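Local atomic coordinates of acyl-CoA dehydrogenase (Bacillus subtilis, PDB entry 5LNX), a protein that catalyses the FAD-dependent oxidation of saturated acyl-CoA thioesters to 2,3-dehydroacyl-CoA, handing the electrons to an acceptor. Residues E257-Y262 with V333-G338; E291-L296 with K318-D323; Q5-M10 with V64-L69; I153-G158 with T208-D213. All blocks are in the same frame, centred on the assembly; numbering follows the deposited sequence.

Contact 1. Residues E257-Y262 with V333-G338; sequences EHAVDY and VQIYGG. With FAD (flavin-adenine dinucleotide), chain Q.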
# COMPACT_ATOMS: atom_id res chain seq x y z
N GLU D 257 -15.37 3.34 14.68
CA GLU D 257 -16.33 3.07 15.74
C GLU D 257 -17.53 2.26 15.23
O GLU D 257 -17.90 1.23 15.83
CB GLU D 257 -16.75 4.37 16.42
CG GLU D 257 -15.50 5.04 17.05
CD GLU D 257 -15.15 4.62 18.48
OE1 GLU D 257 -15.94 4.92 19.38
OE2 GLU D 257 -14.03 4.13 18.73
N HIS D 258 -18.06 2.66 14.08
CA HIS D 258 -19.14 1.91 13.46
C HIS D 258 -18.68 0.50 13.13
O HIS D 258 -19.39 -0.49 13.40
CB HIS D 258 -19.62 2.59 12.17
CG HIS D 258 -20.54 3.75 12.40
ND1 HIS D 258 -20.09 5.04 12.53
CD2 HIS D 258 -21.89 3.80 12.49
CE1 HIS D 258 -21.12 5.85 12.70
NE2 HIS D 258 -22.22 5.12 12.68
N ALA D 259 -17.48 0.41 12.55
CA ALA D 259 -16.92 -0.87 12.10
C ALA D 259 -16.69 -1.87 13.25
O ALA D 259 -16.83 -3.07 13.07
CB ALA D 259 -15.62 -0.64 11.35
N VAL D 260 -16.32 -1.35 14.42
CA VAL D 260 -16.01 -2.18 15.58
C VAL D 260 -17.30 -2.80 16.12
O VAL D 260 -17.45 -4.02 16.19
CB VAL D 260 -15.34 -1.35 16.70
CG1 VAL D 260 -15.30 -2.13 18.01
CG2 VAL D 260 -13.93 -0.94 16.28
N ASP D 261 -18.21 -1.92 16.52
CA ASP D 261 -19.57 -2.23 16.93
C ASP D 261 -20.25 -3.25 15.99
O ASP D 261 -20.80 -4.28 16.43
CB ASP D 261 -20.35 -0.86 16.96
CG ASP D 261 -21.85 -1.02 17.16
OD1 ASP D 261 -22.39 -1.62 16.24
OD2 ASP D 261 -22.52 -0.54 18.13
N TYR D 262 -20.26 -2.97 14.70
CA TYR D 262 -20.92 -3.92 13.76
C TYR D 262 -20.23 -5.28 13.78
O TYR D 262 -20.89 -6.31 13.72
CB TYR D 262 -20.95 -3.40 12.33
CG TYR D 262 -21.66 -4.31 11.37
CD1 TYR D 262 -23.06 -4.26 11.19
CD2 TYR D 262 -20.95 -5.24 10.62
CE1 TYR D 262 -23.70 -5.11 10.30
CE2 TYR D 262 -21.59 -6.12 9.75
CZ TYR D 262 -22.96 -6.04 9.59
OH TYR D 262 -23.57 -6.89 8.67
N VAL D 333 -16.88 0.08 4.99
CA VAL D 333 -17.85 -0.43 4.02
C VAL D 333 -17.72 -1.95 3.94
O VAL D 333 -18.73 -2.67 3.95
CB VAL D 333 -17.67 0.19 2.63
CG1 VAL D 333 -18.54 -0.53 1.62
CG2 VAL D 333 -18.07 1.65 2.66
N GLN D 334 -16.49 -2.43 3.83
CA GLN D 334 -16.20 -3.86 3.62
C GLN D 334 -16.68 -4.71 4.80
O GLN D 334 -17.13 -5.85 4.63
CB GLN D 334 -14.68 -4.07 3.44
CG GLN D 334 -14.28 -5.44 2.95
CD GLN D 334 -14.69 -5.67 1.53
OE1 GLN D 334 -14.96 -4.72 0.79
NE2 GLN D 334 -14.68 -6.92 1.10
N ILE D 335 -16.53 -4.15 5.98
CA ILE D 335 -16.76 -4.86 7.22
C ILE D 335 -18.27 -5.06 7.45
O ILE D 335 -18.70 -6.13 7.95
CB ILE D 335 -16.14 -4.11 8.40
CG1 ILE D 335 -14.61 -4.24 8.31
CG2 ILE D 335 -16.67 -4.68 9.71
CD1 ILE D 335 -13.83 -3.56 9.41
N TYR D 336 -19.04 -4.06 7.07
CA TYR D 336 -20.49 -4.19 6.97
C TYR D 336 -20.96 -5.09 5.83
O TYR D 336 -22.11 -5.53 5.80
CB TYR D 336 -21.14 -2.84 6.79
CG TYR D 336 -21.41 -2.08 8.07
CD1 TYR D 336 -22.69 -1.71 8.41
CD2 TYR D 336 -20.37 -1.66 8.88
CE1 TYR D 336 -22.94 -1.01 9.57
CE2 TYR D 336 -20.62 -0.90 10.02
CZ TYR D 336 -21.91 -0.59 10.36
OH TYR D 336 -22.20 0.13 11.49
N GLY D 337 -20.08 -5.34 4.87
CA GLY D 337 -20.38 -6.23 3.74
C GLY D 337 -21.44 -5.60 2.86
O GLY D 337 -21.55 -4.38 2.81
N GLY D 338 -22.30 -6.42 2.26
CA GLY D 338 -23.42 -5.92 1.47
C GLY D 338 -24.12 -4.72 2.10
O GLY D 338 -24.42 -3.75 1.42
PA FAD Q . -21.13 -10.95 5.80
O1A FAD Q . -21.85 -10.45 7.04
O2A FAD Q . -21.03 -12.39 5.42
O5B FAD Q . -19.57 -10.58 5.99
C5B FAD Q . -19.18 -9.26 6.40
C4B FAD Q . -17.67 -9.13 6.55
O4B FAD Q . -17.20 -10.19 7.39
C3B FAD Q . -16.93 -9.24 5.23
O3B FAD Q . -15.92 -8.23 5.13
C2B FAD Q . -16.31 -10.61 5.25
O2B FAD Q . -15.03 -10.57 4.61
C1B FAD Q . -16.17 -10.89 6.72
N9A FAD Q . -16.18 -12.30 7.10
C8A FAD Q . -17.22 -13.01 7.58
N7A FAD Q . -16.84 -14.27 7.89
C5A FAD Q . -15.51 -14.34 7.62
C6A FAD Q . -14.45 -15.36 7.74
N6A FAD Q . -14.76 -16.58 8.19
N1A FAD Q . -13.18 -15.00 7.40
C2A FAD Q . -12.87 -13.77 6.94
N3A FAD Q . -13.79 -12.80 6.83
C4A FAD Q . -15.08 -13.03 7.13
N1 FAD Q . -26.44 -12.49 -3.39
C2 FAD Q . -27.01 -13.42 -4.21
O2 FAD Q . -27.08 -14.61 -3.83
N3 FAD Q . -27.47 -13.08 -5.44
C4 FAD Q . -27.40 -11.84 -5.93
O4 FAD Q . -27.85 -11.57 -7.06
C4X FAD Q . -26.81 -10.79 -5.10
N5 FAD Q . -26.70 -9.52 -5.55
C5X FAD Q . -26.15 -8.55 -4.78
C6 FAD Q . -26.12 -7.24 -5.25
C7 FAD Q . -25.56 -6.24 -4.48
C7M FAD Q . -25.49 -4.84 -5.02
C8 FAD Q . -25.07 -6.55 -3.14
C8M FAD Q . -24.46 -5.49 -2.27
C9 FAD Q . -25.12 -7.85 -2.66
C9A FAD Q . -25.65 -8.88 -3.41
N10 FAD Q . -25.73 -10.22 -2.93
C10 FAD Q . -26.32 -11.19 -3.76
C1' FAD Q . -25.29 -10.61 -1.57
C2' FAD Q . -23.80 -10.81 -1.39
O2' FAD Q . -23.53 -12.10 -1.91
C3' FAD Q . -23.40 -10.72 0.09
O3' FAD Q . -23.33 -9.33 0.49
C4' FAD Q . -22.08 -11.41 0.46
O4' FAD Q . -22.08 -12.78 0.01
C5' FAD Q . -21.79 -11.37 1.97
O5' FAD Q . -22.99 -11.17 2.73
P FAD Q . -23.10 -10.09 3.96
O1P FAD Q . -23.30 -8.75 3.26
O2P FAD Q . -24.03 -10.52 5.07
O3P FAD Q . -21.59 -10.05 4.55

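Contact 2. Residues E291-L296 with K318-D323; sequences EAARHL and KQFASD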
# COMPACT_ATOMS: atom_id res chain seq x y z
N GLU D 291 -4.64 7.21 15.33
CA GLU D 291 -3.83 7.75 16.43
C GLU D 291 -2.70 8.58 15.86
O GLU D 291 -2.32 9.60 16.42
CB GLU D 291 -3.28 6.64 17.31
N ALA D 292 -2.14 8.09 14.77
CA ALA D 292 -1.10 8.79 14.02
C ALA D 292 -1.61 10.15 13.53
O ALA D 292 -1.02 11.19 13.81
CB ALA D 292 -0.66 7.94 12.84
N ALA D 293 -2.74 10.09 12.83
CA ALA D 293 -3.43 11.28 12.33
C ALA D 293 -3.77 12.26 13.43
O ALA D 293 -3.50 13.45 13.31
CB ALA D 293 -4.70 10.88 11.61
N ARG D 294 -4.33 11.75 14.53
CA ARG D 294 -4.73 12.63 15.63
C ARG D 294 -3.59 13.58 16.02
O ARG D 294 -3.80 14.79 16.14
CB ARG D 294 -5.18 11.85 16.87
CG ARG D 294 -5.65 12.79 17.98
CD ARG D 294 -6.59 12.18 19.00
NE ARG D 294 -5.95 11.18 19.85
CZ ARG D 294 -5.94 9.88 19.62
NH1 ARG D 294 -6.54 9.37 18.54
NH2 ARG D 294 -5.31 9.07 20.46
N HIS D 295 -2.39 13.04 16.17
CA HIS D 295 -1.23 13.79 16.70
C HIS D 295 -0.66 14.77 15.68
O HIS D 295 -0.17 15.84 16.03
CB HIS D 295 -0.08 12.85 17.10
CG HIS D 295 -0.44 11.80 18.10
ND1 HIS D 295 -1.36 11.98 19.10
CD2 HIS D 295 0.00 10.53 18.22
CE1 HIS D 295 -1.48 10.86 19.78
NE2 HIS D 295 -0.66 9.96 19.27
N LEU D 296 -0.69 14.37 14.42
CA LEU D 296 -0.29 15.27 13.33
C LEU D 296 -1.16 16.52 13.33
O LEU D 296 -0.64 17.63 13.24
CB LEU D 296 -0.43 14.58 11.97
CG LEU D 296 0.59 13.51 11.62
CD1 LEU D 296 0.22 12.89 10.30
CD2 LEU D 296 1.99 14.08 11.56
N LYS D 318 -2.88 17.04 6.58
CA LYS D 318 -3.95 17.05 5.56
C LYS D 318 -3.85 15.80 4.69
O LYS D 318 -4.84 15.09 4.49
CB LYS D 318 -3.84 18.29 4.66
CG LYS D 318 -5.08 18.61 3.83
CD LYS D 318 -5.08 17.92 2.47
CE LYS D 318 -6.13 18.53 1.55
NZ LYS D 318 -6.30 17.79 0.26
N GLN D 319 -2.63 15.51 4.26
CA GLN D 319 -2.32 14.35 3.43
C GLN D 319 -2.49 13.03 4.17
O GLN D 319 -2.96 12.03 3.61
CB GLN D 319 -0.88 14.45 2.90
CG GLN D 319 -0.46 13.31 1.97
CD GLN D 319 0.34 12.21 2.65
OE1 GLN D 319 1.41 12.48 3.21
NE2 GLN D 319 -0.24 11.02 2.75
N PHE D 320 -2.07 13.01 5.43
CA PHE D 320 -2.08 11.76 6.19
C PHE D 320 -3.50 11.35 6.57
O PHE D 320 -3.96 10.26 6.23
CB PHE D 320 -1.21 11.84 7.46
CG PHE D 320 -0.97 10.51 8.06
CD1 PHE D 320 0.07 9.71 7.60
CD2 PHE D 320 -1.89 9.97 8.97
CE1 PHE D 320 0.24 8.42 8.10
CE2 PHE D 320 -1.73 8.68 9.45
CZ PHE D 320 -0.67 7.91 9.01
N ALA D 321 -4.19 12.26 7.24
CA ALA D 321 -5.58 12.04 7.68
C ALA D 321 -6.49 11.74 6.50
O ALA D 321 -7.24 10.76 6.53
CB ALA D 321 -6.08 13.25 8.46
N SER D 322 -6.35 12.51 5.43
CA SER D 322 -7.18 12.34 4.23
C SER D 322 -7.02 10.94 3.65
O SER D 322 -8.00 10.23 3.44
CB SER D 322 -6.86 13.42 3.16
OG SER D 322 -5.51 13.40 2.72
N ASP D 323 -5.80 10.54 3.37
CA ASP D 323 -5.51 9.22 2.80
C ASP D 323 -5.95 8.11 3.73
O ASP D 323 -6.45 7.08 3.30
CB ASP D 323 -4.00 9.06 2.52
CG ASP D 323 -3.54 9.88 1.33
OD1 ASP D 323 -4.39 10.51 0.68
OD2 ASP D 323 -2.33 9.86 1.02

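Contact 3. Residues Q5-M10 with V64-L69; sequences QEQVMM and VVSYIL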
# COMPACT_ATOMS: atom_id res chain seq x y z
N GLN D 5 -5.39 21.81 27.30
CA GLN D 5 -6.25 22.30 28.38
C GLN D 5 -6.37 23.83 28.36
O GLN D 5 -5.35 24.49 28.38
CB GLN D 5 -5.66 21.89 29.72
N GLU D 6 -7.58 24.38 28.37
CA GLU D 6 -8.82 23.59 28.46
C GLU D 6 -10.11 24.32 27.93
O GLU D 6 -10.55 25.29 28.58
CB GLU D 6 -8.92 23.07 29.93
CG GLU D 6 -10.10 22.18 30.25
CD GLU D 6 -11.39 22.95 30.32
OE1 GLU D 6 -11.42 24.11 30.78
OE2 GLU D 6 -12.41 22.39 29.91
N GLN D 7 -10.75 23.96 26.77
CA GLN D 7 -10.62 22.77 25.84
C GLN D 7 -11.04 21.30 26.14
O GLN D 7 -10.94 20.42 25.25
CB GLN D 7 -9.17 22.42 25.46
CG GLN D 7 -8.40 23.66 25.07
CD GLN D 7 -7.03 23.39 24.46
OE1 GLN D 7 -6.42 22.35 24.73
NE2 GLN D 7 -6.52 24.34 23.69
N VAL D 8 -11.52 21.01 27.35
CA VAL D 8 -11.99 19.64 27.68
C VAL D 8 -13.50 19.98 27.71
O VAL D 8 -14.33 19.15 27.32
CB VAL D 8 -11.53 19.01 29.03
CG1 VAL D 8 -12.48 17.87 29.42
CG2 VAL D 8 -10.12 18.46 28.93
N MET D 9 -13.82 21.20 28.15
CA MET D 9 -15.20 21.72 28.17
C MET D 9 -15.77 21.94 26.76
O MET D 9 -16.93 21.60 26.50
CB MET D 9 -15.36 23.00 29.03
CG MET D 9 -15.60 22.70 30.50
SD MET D 9 -15.49 24.15 31.56
CE MET D 9 -15.10 23.36 33.12
N MET D 10 -14.95 22.49 25.87
CA MET D 10 -15.36 22.70 24.48
C MET D 10 -15.72 21.35 23.89
O MET D 10 -16.83 21.15 23.42
CB MET D 10 -14.24 23.37 23.65
CG MET D 10 -14.68 23.77 22.24
SD MET D 10 -15.62 25.32 22.21
CE MET D 10 -16.88 24.90 21.03
N VAL D 64 -7.09 28.02 18.97
CA VAL D 64 -7.18 27.32 17.70
C VAL D 64 -7.29 25.80 17.89
O VAL D 64 -7.92 25.10 17.09
CB VAL D 64 -6.04 27.78 16.79
CG1 VAL D 64 -4.73 27.33 17.34
CG2 VAL D 64 -6.21 27.34 15.34
N VAL D 65 -6.68 25.27 18.94
CA VAL D 65 -6.87 23.86 19.31
C VAL D 65 -8.36 23.56 19.60
O VAL D 65 -8.95 22.68 19.00
CB VAL D 65 -6.01 23.47 20.53
CG1 VAL D 65 -6.42 22.11 21.09
CG2 VAL D 65 -4.54 23.47 20.14
N SER D 66 -8.96 24.37 20.47
CA SER D 66 -10.40 24.28 20.75
C SER D 66 -11.27 24.31 19.49
O SER D 66 -12.27 23.60 19.38
CB SER D 66 -10.82 25.42 21.66
OG SER D 66 -10.07 25.42 22.86
N TYR D 67 -10.88 25.17 18.55
CA TYR D 67 -11.60 25.36 17.31
C TYR D 67 -11.48 24.12 16.42
O TYR D 67 -12.46 23.66 15.85
CB TYR D 67 -11.06 26.60 16.58
CG TYR D 67 -11.32 26.59 15.08
CD1 TYR D 67 -12.61 26.71 14.59
CD2 TYR D 67 -10.28 26.45 14.18
CE1 TYR D 67 -12.85 26.70 13.23
CE2 TYR D 67 -10.51 26.43 12.83
CZ TYR D 67 -11.80 26.57 12.35
OH TYR D 67 -12.03 26.54 10.99
N ILE D 68 -10.26 23.68 16.24
CA ILE D 68 -9.96 22.51 15.40
C ILE D 68 -10.59 21.29 16.04
O ILE D 68 -11.14 20.43 15.36
CB ILE D 68 -8.46 22.26 15.31
CG1 ILE D 68 -7.89 22.83 14.02
CG2 ILE D 68 -8.12 20.86 14.80
CD1 ILE D 68 -7.68 24.28 13.63
N LEU D 69 -10.51 21.25 17.35
CA LEU D 69 -11.20 20.25 18.17
C LEU D 69 -12.68 20.18 17.85
O LEU D 69 -13.25 19.10 17.67
CB LEU D 69 -10.98 20.59 19.64
CG LEU D 69 -11.58 19.82 20.78
CD1 LEU D 69 -10.67 18.63 21.08
CD2 LEU D 69 -11.65 20.73 21.99

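Contact 4. Residues I153-G158 with T208-D213; sequences IFITNG and TELIFD. With FAD (flavin-adenine dinucleotide), chain S.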
# COMPACT_ATOMS: atom_id res chain seq x y z
N ILE D 153 -15.24 28.88 -9.42
CA ILE D 153 -15.83 27.53 -9.39
C ILE D 153 -15.64 26.80 -8.05
O ILE D 153 -14.82 27.20 -7.21
CB ILE D 153 -15.28 26.60 -10.52
CG1 ILE D 153 -13.75 26.58 -10.55
CG2 ILE D 153 -15.79 27.02 -11.89
CD1 ILE D 153 -13.17 25.39 -11.30
N PHE D 154 -16.48 25.79 -7.85
CA PHE D 154 -16.43 24.87 -6.70
C PHE D 154 -16.42 25.59 -5.36
O PHE D 154 -15.57 25.31 -4.53
CB PHE D 154 -15.16 24.02 -6.76
CG PHE D 154 -15.03 23.18 -7.99
CD1 PHE D 154 -16.11 22.51 -8.50
CD2 PHE D 154 -13.79 23.00 -8.59
CE1 PHE D 154 -15.98 21.72 -9.63
CE2 PHE D 154 -13.65 22.22 -9.71
CZ PHE D 154 -14.74 21.57 -10.23
N ILE D 155 -17.34 26.53 -5.15
CA ILE D 155 -17.27 27.42 -3.97
C ILE D 155 -18.15 26.93 -2.82
O ILE D 155 -19.38 26.97 -2.89
CB ILE D 155 -17.64 28.88 -4.30
CG1 ILE D 155 -16.76 29.42 -5.43
CG2 ILE D 155 -17.51 29.75 -3.08
CD1 ILE D 155 -15.28 29.30 -5.16
N THR D 156 -17.50 26.46 -1.77
CA THR D 156 -18.22 25.92 -0.62
C THR D 156 -19.03 27.08 -0.07
O THR D 156 -18.64 28.23 -0.23
CB THR D 156 -17.27 25.40 0.48
OG1 THR D 156 -16.46 24.34 -0.03
CG2 THR D 156 -18.06 24.87 1.67
N ASN D 157 -20.16 26.75 0.54
CA ASN D 157 -21.05 27.74 1.18
C ASN D 157 -21.71 28.70 0.16
O ASN D 157 -22.24 29.76 0.51
CB ASN D 157 -20.33 28.47 2.33
CG ASN D 157 -20.15 27.58 3.56
OD1 ASN D 157 -20.53 26.40 3.56
ND2 ASN D 157 -19.51 28.12 4.59
N GLY D 158 -21.76 28.23 -1.08
CA GLY D 158 -22.25 29.01 -2.21
C GLY D 158 -23.76 29.18 -2.25
O GLY D 158 -24.50 28.22 -2.43
N THR D 208 -20.98 25.90 -5.24
CA THR D 208 -21.47 26.60 -6.46
C THR D 208 -20.42 27.34 -7.26
O THR D 208 -19.31 27.62 -6.79
CB THR D 208 -22.58 27.63 -6.19
OG1 THR D 208 -21.98 28.87 -5.80
CG2 THR D 208 -23.53 27.15 -5.08
N GLU D 209 -20.82 27.64 -8.48
CA GLU D 209 -20.13 28.61 -9.34
C GLU D 209 -20.52 30.03 -8.93
O GLU D 209 -21.61 30.28 -8.42
CB GLU D 209 -20.52 28.36 -10.80
CG GLU D 209 -20.04 29.40 -11.80
CD GLU D 209 -20.89 29.42 -13.05
OE1 GLU D 209 -22.05 29.92 -13.01
OE2 GLU D 209 -20.39 28.94 -14.09
N LEU D 210 -19.61 30.96 -9.18
CA LEU D 210 -19.89 32.39 -9.02
C LEU D 210 -19.57 33.14 -10.30
O LEU D 210 -18.49 33.02 -10.85
CB LEU D 210 -19.07 32.99 -7.88
CG LEU D 210 -19.22 32.30 -6.53
CD1 LEU D 210 -18.27 32.91 -5.51
CD2 LEU D 210 -20.66 32.39 -6.03
N ILE D 211 -20.52 33.95 -10.74
CA ILE D 211 -20.31 34.80 -11.92
C ILE D 211 -20.14 36.25 -11.49
O ILE D 211 -20.92 36.77 -10.70
CB ILE D 211 -21.41 34.60 -12.99
CG1 ILE D 211 -21.28 33.21 -13.62
CG2 ILE D 211 -21.32 35.65 -14.10
CD1 ILE D 211 -22.34 32.81 -14.63
N PHE D 212 -19.04 36.85 -11.94
CA PHE D 212 -18.73 38.26 -11.68
C PHE D 212 -18.84 39.05 -12.98
O PHE D 212 -17.98 38.95 -13.85
CB PHE D 212 -17.33 38.48 -11.08
CG PHE D 212 -17.21 38.03 -9.65
CD1 PHE D 212 -17.50 38.90 -8.61
CD2 PHE D 212 -16.76 36.75 -9.35
CE1 PHE D 212 -17.36 38.50 -7.29
CE2 PHE D 212 -16.61 36.34 -8.04
CZ PHE D 212 -16.92 37.21 -7.01
N ASP D 213 -19.90 39.84 -13.06
CA ASP D 213 -20.17 40.67 -14.24
C ASP D 213 -20.20 42.16 -13.87
O ASP D 213 -21.13 42.65 -13.24
CB ASP D 213 -21.50 40.26 -14.86
CG ASP D 213 -21.69 40.83 -16.25
OD1 ASP D 213 -20.90 41.68 -16.65
OD2 ASP D 213 -22.62 40.38 -16.96
PA FAD S . -6.27 20.51 -10.72
O1A FAD S . -5.64 21.37 -9.64
O2A FAD S . -6.19 20.82 -12.18
O5B FAD S . -5.57 19.07 -10.53
C5B FAD S . -5.95 17.88 -11.20
C4B FAD S . -5.07 16.78 -10.61
O4B FAD S . -3.76 17.04 -11.06
C3B FAD S . -5.05 16.78 -9.09
O3B FAD S . -4.91 15.46 -8.57
C2B FAD S . -3.81 17.56 -8.74
O2B FAD S . -3.16 16.98 -7.63
C1B FAD S . -2.95 17.34 -9.94
N9A FAD S . -2.03 18.41 -10.28
C8A FAD S . -2.24 19.50 -11.06
N7A FAD S . -1.08 20.20 -11.21
C5A FAD S . -0.12 19.55 -10.50
C6A FAD S . 1.31 19.68 -10.22
N6A FAD S . 2.03 20.71 -10.69
N1A FAD S . 1.91 18.72 -9.48
C2A FAD S . 1.28 17.64 -8.98
N3A FAD S . -0.03 17.47 -9.19
C4A FAD S . -0.75 18.35 -9.93
N1 FAD S . -12.14 26.32 -4.04
C2 FAD S . -12.18 27.48 -3.35
O2 FAD S . -11.52 28.43 -3.80
N3 FAD S . -12.87 27.67 -2.21
C4 FAD S . -13.61 26.68 -1.67
O4 FAD S . -14.26 26.85 -0.61
C4X FAD S . -13.63 25.39 -2.37
N5 FAD S . -14.35 24.35 -1.88
C5X FAD S . -14.40 23.17 -2.54
C6 FAD S . -15.21 22.19 -2.04
C7 FAD S . -15.28 20.95 -2.63
C7M FAD S . -16.12 19.93 -1.91
C8 FAD S . -14.50 20.70 -3.87
C8M FAD S . -14.52 19.38 -4.59
C9 FAD S . -13.72 21.70 -4.40
C9A FAD S . -13.63 22.95 -3.79
N10 FAD S . -12.86 24.03 -4.34
C10 FAD S . -12.84 25.25 -3.62
C1' FAD S . -12.02 23.85 -5.54
C2' FAD S . -10.76 23.05 -5.14
O2' FAD S . -9.89 23.74 -4.23
C3' FAD S . -10.00 22.60 -6.38
O3' FAD S . -10.68 21.48 -6.94
C4' FAD S . -8.55 22.28 -6.06
O4' FAD S . -7.86 23.49 -5.70
C5' FAD S . -7.82 21.56 -7.22
O5' FAD S . -7.90 22.18 -8.51
P FAD S . -8.69 21.52 -9.78
O1P FAD S . -8.57 22.40 -11.01
O2P FAD S . -10.06 21.11 -9.33
O3P FAD S . -7.82 20.27 -10.32

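Contact 1. Residues E257-Y262 with V333-G338
Tyr262 and Tyr336 lie ring on ring where helix 229-265 meets the short helix 332-336, within the helical C-terminal domain of the acyl-CoA dehydrogenase fold. This is the dense half of the contact. The stack is face to face, with ring centroids 4.1 Å apart and planes only 16° from parallel. CG of Tyr262 stands anti to the backbone N (chi1 -178°), which sends its ring over Tyr336, and Tyr262 CB adds a CH-pi contact 3.8 Å from the centroid of the Tyr336 ring. Beside the stack, Ile335 O lies 3.4 Å from Tyr262 CE2, and Ile335 CD1 meets Ala259 CB at 3.9 Å; Leu283 of helix 277-305 packs on both Ala259 and Ile335.

The packing thins toward partly exposed His258, on the flank where Glu257 and Asp261 are exposed. There Tyr336 OH sits at the edge of the imidazole, 3.6 Å from His258 CB, and gives only a weak hydrogen bond to His258 O. His258 ND1 turns instead to Ala254 O.

Gly337 is the first residue to leave helical phi and psi, with a positive phi; a CB on it would run into O3P of the FAD pyrophosphate, and one on Gly338 into the ribityl hydroxyl O3'. Gly338 N makes a weak hydrogen bond to O1P, and Gln334 O accepts a hydrogen bond from the ribose hydroxyl O3B of the FAD at 2.7 Å.

Contact 2. Residues E291-L296 with K318-D323
Ala293 and Ala321 bring their CA atoms to 5.2 Å where two long helices run roughly antiparallel, the axes of segments 291-296 and 318-323 approaching to 9.1 Å with their N-to-C directions 149° apart. Small residues at this point let the backbones come near, and the two CB atoms meet at 4.2 Å. Helix 229-265 covers the same spot, with Leu249 on Ala293 and Ala248 on Ala321.

Phe320 fills the neighbouring space. Its CG is anti to the backbone N (chi1 -167°), and the ring extends toward the opposing helix. CE2 touches Ala292 CB at 3.6 Å, while Ala293 CB approaches the ring edge in plane, 4.0 Å from CD2. Leu296 arrives at about a right angle to the Phe320 side chain, setting CD1 3.5 Å from Phe320 CG. An alanine at this position would probably leave Leu296 CD1 and Ala292 CB without the ring they pack on, opening a gap between the helices. Phe320 also meets Phe320 of the third subunit.

Polar groups are kept to the other side of helix 311-326. Gln319 NE2 donates to Asp323 OD2 over 3.0 Å, reaching it from above the carboxylate plane, and that oxygen also forms a salt bridge with Arg368, which would be expected to keep the acid ionised. Lys318 O accepts from both Ser322 N and Ser322 OG. Such apolar, antiparallel packing of neighbouring helices is typical of the C-terminal helical bundle of acyl-CoA dehydrogenases, here lying against another subunit.

Contact 3. Residues Q5-M10 with V64-L69
Val65 is the first residue of segment 64-69 to meet the N-terminal segment, and it does so against the amide of Gln7. The Gln7 chain is extended beyond CG (chi2 -171°) and crosses the valine at about a right angle, with NE2 3.4 Å and OE1 3.6 Å from Val65 CG1. The polar partners of this amide lie elsewhere: OE1 takes Gln5 N at 2.8 Å from above its carbonyl plane, and NE2 makes a weak hydrogen bond to Asp63 OD2.

Ser66 follows, its OG 3.3 Å from Gln7 CG. That hydroxyl is hydrogen-bonded to the same Asp63 carboxylate oxygen, so one acid lying just ahead of the helix serves both residues. Ser66 O, in turn, faces Met10 CG at 3.7 Å. The beginning of helix 64-77 thus lies against the beginning of helix 9-32, two members of the all-helical N-terminal domain of the acyl-CoA dehydrogenase fold. Tyr67 and Ile68 turn the other way, the tyrosine to helix 79-90 and the isoleucine to helices 229-265 and 277-305 of the C-terminal domain.

Leu69 returns to the contact one turn after Val65. With CG anti to the backbone N (chi1 178°), it puts CD2 3.4 Å from Gln7 O and 4.1 Å from Met10 CB, while Met10 itself also packs on Leu48 and Ile51.

Contact 4. Residues I153-G158 with T208-D213
Ile155 and Thr208 pair across strands 145-156 and 207-212, next to the flavin that Thr156 touches directly. Thr156 OG1 donates to N5 of FAD at 2.8 Å, and its backbone N makes a weak bond to O4.

Behind this first shell, the pair is antiparallel and hydrogen-bonded: Ile155 N donates to Thr208 O over 2.8 Å, and Thr208 N returns a bond to Ile155 O over 3.0 Å. Beside it, Ile155 CG1 meets Leu210 CD1 at 3.8 Å, the two side chains crossing at about a right angle. The Thr208 side chain reaches Gly158, which closes a type II turn begun at Ile155. OG1 stands between the backbone N and the carbonyl carbon (chi1 84°), 3.6 Å from Gly158 CA, and bonds to Glu209 O from above the carbonyl plane; a CB on Gly158 would strike this hydroxyl. An alanine in place of Thr208 would probably leave Glu209 O without that donor and open a gap beside the turn.

Farther out, Asn206 ND2 holds Gly158 O, and Phe154 stacks edge-to-face with Tyr339 of the second subunit. The arrangement belongs to the flavin site on the middle beta domain of acyl-CoA dehydrogenases.

In the fold
All four contacts are largely buried, yet each works by different chemistry. Contacts 1 and 2 share the C-terminal helical domain, contact 2 nested in the chain loop that contact 1 closes; one relies on stacked aromatic rings, the other on small apolar side chains around a single ring. Contact 3, in the N-terminal domain, is the more superficial, pairing an amide and a methionine with a helix start, and it is untouched by other subunits. Contact 4 alone is held by strand hydrogen bonds. Contacts 1 and 4, about 37 Å apart between centres, both grip FAD, but at its adenosine and pyrophosphate half and its flavin half respectively, on different FAD molecules shared with the second subunit.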